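Local coordinates for protein acetyl-CoA acetyltransferase (Bacillus anthracis, PDB 3SS6) that probably catalyses the reversible, thiolase-type condensation of two acetyl-CoA molecules to acetoacetyl-CoA and free coenzyme A, at residues K288-K300 / F321-D333. Residues are numbered along the deposited sequence; the frame is centred on the assembly and turned at random.
Unlike the reference sequence in segment 321-333: Asp333 (reference Gly).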
ATOM      1  N   LYS A 288     -21.737 -12.760 -20.175  1.00 25.65           N
ATOM      2  CA  LYS A 288     -22.748 -12.605 -19.128  1.00 29.01           C
ATOM      3  C   LYS A 288     -23.375 -13.933 -18.710  1.00 28.39           C
ATOM      4  O   LYS A 288     -23.995 -14.026 -17.646  1.00 28.94           O
ATOM      5  CB  LYS A 288     -23.823 -11.606 -19.546  1.00 27.73           C
ATOM      6  CG  LYS A 288     -23.334 -10.171 -19.581  1.00 30.12           C
ATOM      7  CD  LYS A 288     -24.447  -9.245 -20.014  1.00 32.38           C
ATOM      8  CE  LYS A 288     -23.955  -7.819 -20.162  1.00 38.32           C
ATOM      9  NZ  LYS A 288     -25.044  -6.919 -20.637  1.00 42.69           N
ATOM     10  N   ILE A 289     -23.219 -14.949 -19.553  1.00 25.61           N
ATOM     11  CA  ILE A 289     -23.622 -16.312 -19.192  1.00 27.11           C
ATOM     12  C   ILE A 289     -22.496 -17.295 -19.492  1.00 28.18           C
ATOM     13  O   ILE A 289     -22.726 -18.390 -20.032  1.00 25.75           O
ATOM     14  CB  ILE A 289     -24.902 -16.733 -19.935  1.00 29.35           C
ATOM     15  CG1 ILE A 289     -24.781 -16.399 -21.425  1.00 30.63           C
ATOM     16  CG2 ILE A 289     -26.115 -16.029 -19.334  1.00 29.36           C
ATOM     17  CD1 ILE A 289     -25.786 -17.137 -22.304  1.00 34.89           C
ATOM     18  N   MET A 290     -21.275 -16.898 -19.126  1.00 27.02           N
ATOM     19  CA  MET A 290     -20.077 -17.691 -19.394  1.00 25.33           C
ATOM     20  C   MET A 290     -20.204 -19.155 -18.967  1.00 24.22           C
ATOM     21  O   MET A 290     -19.539 -20.026 -19.522  1.00 23.62           O
ATOM     22  CB  MET A 290     -18.839 -17.048 -18.744  1.00 25.19           C
ATOM     23  CG  MET A 290     -18.851 -17.031 -17.213  1.00 21.99           C
ATOM     24  SD  MET A 290     -18.096 -18.512 -16.522  1.00 23.97           S
ATOM     25  CE  MET A 290     -18.764 -18.455 -14.846  1.00 25.39           C
ATOM     26  N   GLY A 291     -21.068 -19.429 -17.993  1.00 24.58           N
ATOM     27  CA  GLY A 291     -21.151 -20.761 -17.429  1.00 19.44           C
ATOM     28  C   GLY A 291     -21.646 -21.816 -18.405  1.00 22.99           C
ATOM     29  O   GLY A 291     -21.431 -23.004 -18.184  1.00 20.91           O
ATOM     30  N   ILE A 292     -22.297 -21.376 -19.482  1.00 24.80           N
ATOM     31  CA  ILE A 292     -22.864 -22.291 -20.487  1.00 22.98           C
ATOM     32  C   ILE A 292     -21.830 -22.773 -21.512  1.00 25.11           C
ATOM     33  O   ILE A 292     -22.111 -23.650 -22.337  1.00 22.59           O
ATOM     34  CB  ILE A 292     -24.038 -21.645 -21.238  1.00 24.78           C
ATOM     35  CG1 ILE A 292     -24.951 -22.713 -21.841  1.00 24.74           C
ATOM     36  CG2 ILE A 292     -23.532 -20.690 -22.323  1.00 21.73           C
ATOM     37  CD1 ILE A 292     -25.565 -23.639 -20.799  1.00 26.85           C
ATOM     38  N   GLY A 293     -20.640 -22.186 -21.472  1.00 22.94           N
ATOM     39  CA  GLY A 293     -19.586 -22.549 -22.408  1.00 21.79           C
ATOM     40  C   GLY A 293     -19.432 -24.026 -22.753  1.00 20.90           C
ATOM     41  O   GLY A 293     -19.244 -24.368 -23.920  1.00 20.37           O
ATOM     42  N   PRO A 294     -19.462 -24.910 -21.744  1.00 20.27           N
ATOM     43  CA  PRO A 294     -19.245 -26.322 -22.081  1.00 18.99           C
ATOM     44  C   PRO A 294     -20.243 -26.888 -23.097  1.00 19.14           C
ATOM     45  O   PRO A 294     -19.889 -27.827 -23.798  1.00 19.80           O
ATOM     46  CB  PRO A 294     -19.381 -27.032 -20.730  1.00 19.60           C
ATOM     47  CG  PRO A 294     -18.943 -25.969 -19.723  1.00 19.51           C
ATOM     48  CD  PRO A 294     -19.479 -24.681 -20.283  1.00 19.65           C
ATOM     49  N   ALA A 295     -21.454 -26.343 -23.188  1.00 19.94           N
ATOM     50  CA  ALA A 295     -22.434 -26.910 -24.123  1.00 19.56           C
ATOM     51  C   ALA A 295     -21.958 -26.837 -25.583  1.00 22.12           C
ATOM     52  O   ALA A 295     -21.804 -27.870 -26.245  1.00 21.49           O
ATOM     53  CB  ALA A 295     -23.816 -26.262 -23.942  1.00 23.29           C
ATOM     54  N   PRO A 296     -21.714 -25.619 -26.098  1.00 21.05           N
ATOM     55  CA  PRO A 296     -21.209 -25.564 -27.474  1.00 21.18           C
ATOM     56  C   PRO A 296     -19.817 -26.189 -27.637  1.00 20.78           C
ATOM     57  O   PRO A 296     -19.527 -26.701 -28.718  1.00 23.92           O
ATOM     58  CB  PRO A 296     -21.167 -24.059 -27.781  1.00 23.48           C
ATOM     59  CG  PRO A 296     -21.135 -23.394 -26.447  1.00 22.17           C
ATOM     60  CD  PRO A 296     -21.950 -24.274 -25.541  1.00 22.56           C
ATOM     61  N   ALA A 297     -18.974 -26.137 -26.606  1.00 19.20           N
ATOM     62  CA  ALA A 297     -17.643 -26.739 -26.706  1.00 16.32           C
ATOM     63  C   ALA A 297     -17.754 -28.247 -26.860  1.00 16.99           C
ATOM     64  O   ALA A 297     -17.092 -28.849 -27.706  1.00 18.80           O
ATOM     65  CB  ALA A 297     -16.790 -26.387 -25.488  1.00 17.36           C
ATOM     66  N   ILE A 298     -18.617 -28.853 -26.054  1.00 17.87           N
ATOM     67  CA  ILE A 298     -18.818 -30.299 -26.141  1.00 19.21           C
ATOM     68  C   ILE A 298     -19.459 -30.685 -27.474  1.00 20.36           C
ATOM     69  O   ILE A 298     -19.005 -31.620 -28.135  1.00 22.76           O
ATOM     70  CB  ILE A 298     -19.610 -30.837 -24.936  1.00 17.69           C
ATOM     71  CG1 ILE A 298     -18.734 -30.765 -23.675  1.00 16.58           C
ATOM     72  CG2 ILE A 298     -20.089 -32.278 -25.188  1.00 19.18           C
ATOM     73  CD1 ILE A 298     -19.475 -31.075 -22.384  1.00 19.27           C
ATOM     74  N   ARG A 299     -20.492 -29.959 -27.889  1.00 17.61           N
ATOM     75  CA  ARG A 299     -21.148 -30.274 -29.158  1.00 21.65           C
ATOM     76  C   ARG A 299     -20.163 -30.182 -30.314  1.00 25.31           C
ATOM     77  O   ARG A 299     -20.112 -31.072 -31.161  1.00 23.32           O
ATOM     78  CB  ARG A 299     -22.364 -29.374 -29.392  1.00 23.36           C
ATOM     79  CG  ARG A 299     -23.497 -29.640 -28.410  1.00 26.63           C
ATOM     80  CD  ARG A 299     -24.746 -28.829 -28.723  1.00 31.91           C
ATOM     81  NE  ARG A 299     -25.921 -29.398 -28.062  1.00 34.75           N
ATOM     82  CZ  ARG A 299     -26.766 -28.710 -27.297  1.00 36.23           C
ATOM     83  NH1 ARG A 299     -26.583 -27.414 -27.089  1.00 34.51           N
ATOM     84  NH2 ARG A 299     -27.804 -29.323 -26.746  1.00 37.60           N
ATOM     85  N   LYS A 300     -19.372 -29.110 -30.326  1.00 25.27           N
ATOM     86  CA  LYS A 300     -18.379 -28.879 -31.375  1.00 26.88           C
ATOM     87  C   LYS A 300     -17.364 -30.019 -31.419  1.00 23.31           C
ATOM     88  O   LYS A 300     -17.038 -30.549 -32.495  1.00 23.44           O
ATOM     89  CB  LYS A 300     -17.670 -27.543 -31.115  1.00 31.43           C
ATOM     90  CG  LYS A 300     -16.666 -27.103 -32.169  1.00 36.64           C
ATOM     91  CD  LYS A 300     -16.134 -25.711 -31.827  1.00 38.35           C
ATOM     92  CE  LYS A 300     -15.120 -25.204 -32.840  1.00 39.29           C
ATOM     93  NZ  LYS A 300     -14.671 -23.824 -32.495  1.00 37.52           N
ATOM     94  N   PHE A 321     -20.218 -23.162 -10.247  1.00 18.70           N
ATOM     95  CA  PHE A 321     -21.370 -22.963  -9.375  1.00 17.11           C
ATOM     96  C   PHE A 321     -22.275 -24.133  -9.678  1.00 16.98           C
ATOM     97  O   PHE A 321     -22.289 -24.628 -10.804  1.00 18.27           O
ATOM     98  CB  PHE A 321     -22.088 -21.651  -9.697  1.00 20.12           C
ATOM     99  CG  PHE A 321     -21.195 -20.458  -9.612  1.00 22.19           C
ATOM    100  CD1 PHE A 321     -21.096 -19.738  -8.433  1.00 22.50           C
ATOM    101  CD2 PHE A 321     -20.409 -20.094 -10.698  1.00 20.96           C
ATOM    102  CE1 PHE A 321     -20.246 -18.645  -8.340  1.00 25.97           C
ATOM    103  CE2 PHE A 321     -19.553 -19.004 -10.613  1.00 23.49           C
ATOM    104  CZ  PHE A 321     -19.479 -18.277  -9.432  1.00 25.15           C
ATOM    105  N   ALA A 322     -23.014 -24.601  -8.683  1.00 16.86           N
ATOM    106  CA  ALA A 322     -23.956 -25.680  -8.949  1.00 16.65           C
ATOM    107  C   ALA A 322     -24.935 -25.261 -10.056  1.00 16.82           C
ATOM    108  O   ALA A 322     -25.296 -26.067 -10.918  1.00 18.35           O
ATOM    109  CB  ALA A 322     -24.707 -26.050  -7.681  1.00 17.83           C
ATOM    110  N   ALA A 323     -25.357 -23.999 -10.022  1.00 17.06           N
ATOM    111  CA  ALA A 323     -26.316 -23.475 -10.988  1.00 18.77           C
ATOM    112  C   ALA A 323     -25.739 -23.531 -12.394  1.00 18.56           C
ATOM    113  O   ALA A 323     -26.444 -23.817 -13.361  1.00 18.49           O
ATOM    114  CB  ALA A 323     -26.681 -22.042 -10.646  1.00 21.74           C
ATOM    115  N   GLN A 324     -24.453 -23.222 -12.501  1.00 17.59           N
ATOM    116  CA  GLN A 324     -23.794 -23.224 -13.798  1.00 19.21           C
ATOM    117  C   GLN A 324     -23.718 -24.643 -14.335  1.00 19.35           C
ATOM    118  O   GLN A 324     -24.015 -24.896 -15.510  1.00 18.79           O
ATOM    119  CB  GLN A 324     -22.406 -22.589 -13.674  1.00 18.31           C
ATOM    120  CG  GLN A 324     -21.480 -22.889 -14.825  1.00 21.10           C
ATOM    121  CD  GLN A 324     -20.610 -24.113 -14.591  1.00 25.52           C
ATOM    122  OE1 GLN A 324     -20.205 -24.411 -13.459  1.00 22.31           O
ATOM    123  NE2 GLN A 324     -20.311 -24.829 -15.671  1.00 26.89           N
ATOM    124  N   TYR A 325     -23.339 -25.582 -13.471  1.00 18.58           N
ATOM    125  CA  TYR A 325     -23.334 -26.984 -13.865  1.00 17.91           C
ATOM    126  C   TYR A 325     -24.737 -27.418 -14.329  1.00 19.64           C
ATOM    127  O   TYR A 325     -24.901 -28.080 -15.362  1.00 18.05           O
ATOM    128  CB  TYR A 325     -22.854 -27.912 -12.733  1.00 18.31           C
ATOM    129  CG  TYR A 325     -23.218 -29.320 -13.109  1.00 18.59           C
ATOM    130  CD1 TYR A 325     -22.478 -30.002 -14.060  1.00 18.84           C
ATOM    131  CD2 TYR A 325     -24.365 -29.924 -12.604  1.00 20.52           C
ATOM    132  CE1 TYR A 325     -22.841 -31.265 -14.479  1.00 20.08           C
ATOM    133  CE2 TYR A 325     -24.735 -31.200 -13.016  1.00 19.67           C
ATOM    134  CZ  TYR A 325     -23.966 -31.856 -13.958  1.00 21.64           C
ATOM    135  OH  TYR A 325     -24.319 -33.114 -14.385  1.00 23.22           O
ATOM    136  N   LEU A 326     -25.752 -27.049 -13.557  1.00 17.06           N
ATOM    137  CA  LEU A 326     -27.124 -27.440 -13.873  1.00 18.18           C
ATOM    138  C   LEU A 326     -27.579 -26.928 -15.238  1.00 20.32           C
ATOM    139  O   LEU A 326     -28.293 -27.629 -15.957  1.00 20.42           O
ATOM    140  CB  LEU A 326     -28.078 -26.997 -12.764  1.00 20.96           C
ATOM    141  CG  LEU A 326     -27.999 -27.888 -11.518  1.00 19.74           C
ATOM    142  CD1 LEU A 326     -28.486 -27.150 -10.277  1.00 20.74           C
ATOM    143  CD2 LEU A 326     -28.813 -29.166 -11.733  1.00 23.54           C
ATOM    144  N   ALA A 327     -27.154 -25.718 -15.604  1.00 19.85           N
ATOM    145  CA  ALA A 327     -27.503 -25.179 -16.917  1.00 18.68           C
ATOM    146  C   ALA A 327     -26.916 -26.055 -18.017  1.00 19.08           C
ATOM    147  O   ALA A 327     -27.588 -26.357 -19.001  1.00 23.55           O
ATOM    148  CB  ALA A 327     -27.022 -23.734 -17.063  1.00 20.79           C
ATOM    149  N   VAL A 328     -25.663 -26.460 -17.852  1.00 16.12           N
ATOM    150  CA  VAL A 328     -25.022 -27.352 -18.820  1.00 16.30           C
ATOM    151  C   VAL A 328     -25.731 -28.701 -18.868  1.00 18.92           C
ATOM    152  O   VAL A 328     -26.022 -29.221 -19.942  1.00 19.52           O
ATOM    153  CB  VAL A 328     -23.534 -27.572 -18.492  1.00 17.76           C
ATOM    154  CG1 VAL A 328     -22.926 -28.599 -19.427  1.00 17.45           C
ATOM    155  CG2 VAL A 328     -22.773 -26.251 -18.604  1.00 18.55           C
ATOM    156  N   GLU A 329     -26.015 -29.261 -17.696  1.00 19.05           N
ATOM    157  CA  GLU A 329     -26.739 -30.534 -17.622  1.00 21.29           C
ATOM    158  C   GLU A 329     -28.083 -30.492 -18.355  1.00 23.75           C
ATOM    159  O   GLU A 329     -28.428 -31.408 -19.104  1.00 24.92           O
ATOM    160  CB  GLU A 329     -26.947 -30.950 -16.167  1.00 20.05           C
ATOM    161  CG  GLU A 329     -27.661 -32.291 -16.023  1.00 21.57           C
ATOM    162  CD  GLU A 329     -27.869 -32.682 -14.578  1.00 21.05           C
ATOM    163  OE1 GLU A 329     -26.953 -33.299 -13.997  1.00 20.58           O
ATOM    164  OE2 GLU A 329     -28.951 -32.367 -14.032  1.00 25.29           O
ATOM    165  N   LYS A 330     -28.847 -29.427 -18.131  1.00 20.20           N
ATOM    166  CA  LYS A 330     -30.136 -29.254 -18.790  1.00 20.66           C
ATOM    167  C   LYS A 330     -29.993 -29.036 -20.290  1.00 22.82           C
ATOM    168  O   LYS A 330     -30.742 -29.611 -21.076  1.00 25.78           O
ATOM    169  CB  LYS A 330     -30.910 -28.097 -18.153  1.00 23.30           C
ATOM    170  CG  LYS A 330     -31.310 -28.372 -16.703  1.00 30.09           C
ATOM    171  CD  LYS A 330     -31.896 -27.141 -16.035  1.00 33.44           C
ATOM    172  CE  LYS A 330     -32.206 -27.400 -14.569  1.00 34.24           C
ATOM    173  NZ  LYS A 330     -33.182 -28.505 -14.393  1.00 36.42           N
ATOM    174  N   GLU A 331     -29.020 -28.219 -20.685  1.00 22.10           N
ATOM    175  CA  GLU A 331     -28.831 -27.899 -22.096  1.00 21.56           C
ATOM    176  C   GLU A 331     -28.458 -29.135 -22.917  1.00 23.85           C
ATOM    177  O   GLU A 331     -28.983 -29.343 -24.016  1.00 25.48           O
ATOM    178  CB  GLU A 331     -27.772 -26.803 -22.253  1.00 23.19           C
ATOM    179  CG  GLU A 331     -27.452 -26.450 -23.697  1.00 23.33           C
ATOM    180  CD  GLU A 331     -28.635 -25.874 -24.447  1.00 28.13           C
ATOM    181  OE1 GLU A 331     -29.394 -25.067 -23.865  1.00 29.97           O
ATOM    182  OE2 GLU A 331     -28.810 -26.232 -25.628  1.00 29.58           O
ATOM    183  N   LEU A 332     -27.560 -29.952 -22.375  1.00 23.12           N
ATOM    184  CA  LEU A 332     -27.078 -31.155 -23.053  1.00 22.71           C
ATOM    185  C   LEU A 332     -27.882 -32.412 -22.712  1.00 26.10           C
ATOM    186  O   LEU A 332     -27.655 -33.472 -23.301  1.00 27.20           O
ATOM    187  CB  LEU A 332     -25.601 -31.397 -22.717  1.00 19.80           C
ATOM    188  CG  LEU A 332     -24.571 -30.365 -23.196  1.00 22.38           C
ATOM    189  CD1 LEU A 332     -23.184 -30.776 -22.738  1.00 20.47           C
ATOM    190  CD2 LEU A 332     -24.604 -30.222 -24.708  1.00 25.55           C
ATOM    191  N   ASP A 333     -28.821 -32.287 -21.772  1.00 24.60           N
ATOM    192  CA  ASP A 333     -29.570 -33.429 -21.243  1.00 23.86           C
ATOM    193  C   ASP A 333     -28.635 -34.562 -20.815  1.00 26.01           C
ATOM    194  O   ASP A 333     -28.777 -35.699 -21.264  1.00 29.33           O
ATOM    195  CB  ASP A 333     -30.595 -33.934 -22.265  1.00 28.97           C
ATOM    196  CG  ASP A 333     -31.598 -34.908 -21.662  1.00 32.81           C
ATOM    197  OD1 ASP A 333     -31.766 -34.923 -20.425  1.00 31.57           O
ATOM    198  OD2 ASP A 333     -32.231 -35.653 -22.436  1.00 34.74           O
TER
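Arg299 and Leu332 run past each other in opposite directions where two helices of the C-terminal thiolase domain, 294-300 and 322-332, pack at 42° with their axes 9.8 Å apart. Leu332 CD2 sits over the centre of the guanidinium, 3.6 Å above its plane, while Glu331 approaches at the edge. The salt bridge from Arg299 NH1 to Glu331 OE2 is 2.9 Å long and nearly straight (164°); it lies in the guanidinium plane and uses the anti side of a carboxylate turned almost perpendicular to it. Glu331 CG rests 3.6 Å from Ala295 CB, and a bend at chi2 (63°) turns the carboxylate to the arginine; OE1 is hydrogen-bonded to the Tyr170 hydroxyl. Next to this partly exposed end, Leu332 CD1 meets Ile298 CD1 obliquely. Toward the N-terminal ends, Pro294 presents its ring across the Val328 side chain. Pro294 and Gln324 both touch strand 374-381 of the central sheet. Ahead of the helix, in the 3-10 segment, Ile292 CD1 reaches the Ala327 backbone and Gly291 CA comes within 5.1 Å of Gln324 CA. There Gln324, whose OE1 accepts from Ala320 N, donates a weak hydrogen bond from NE2 to Gly291 O, while its CG lies 3.4 Å from Gly291 CA.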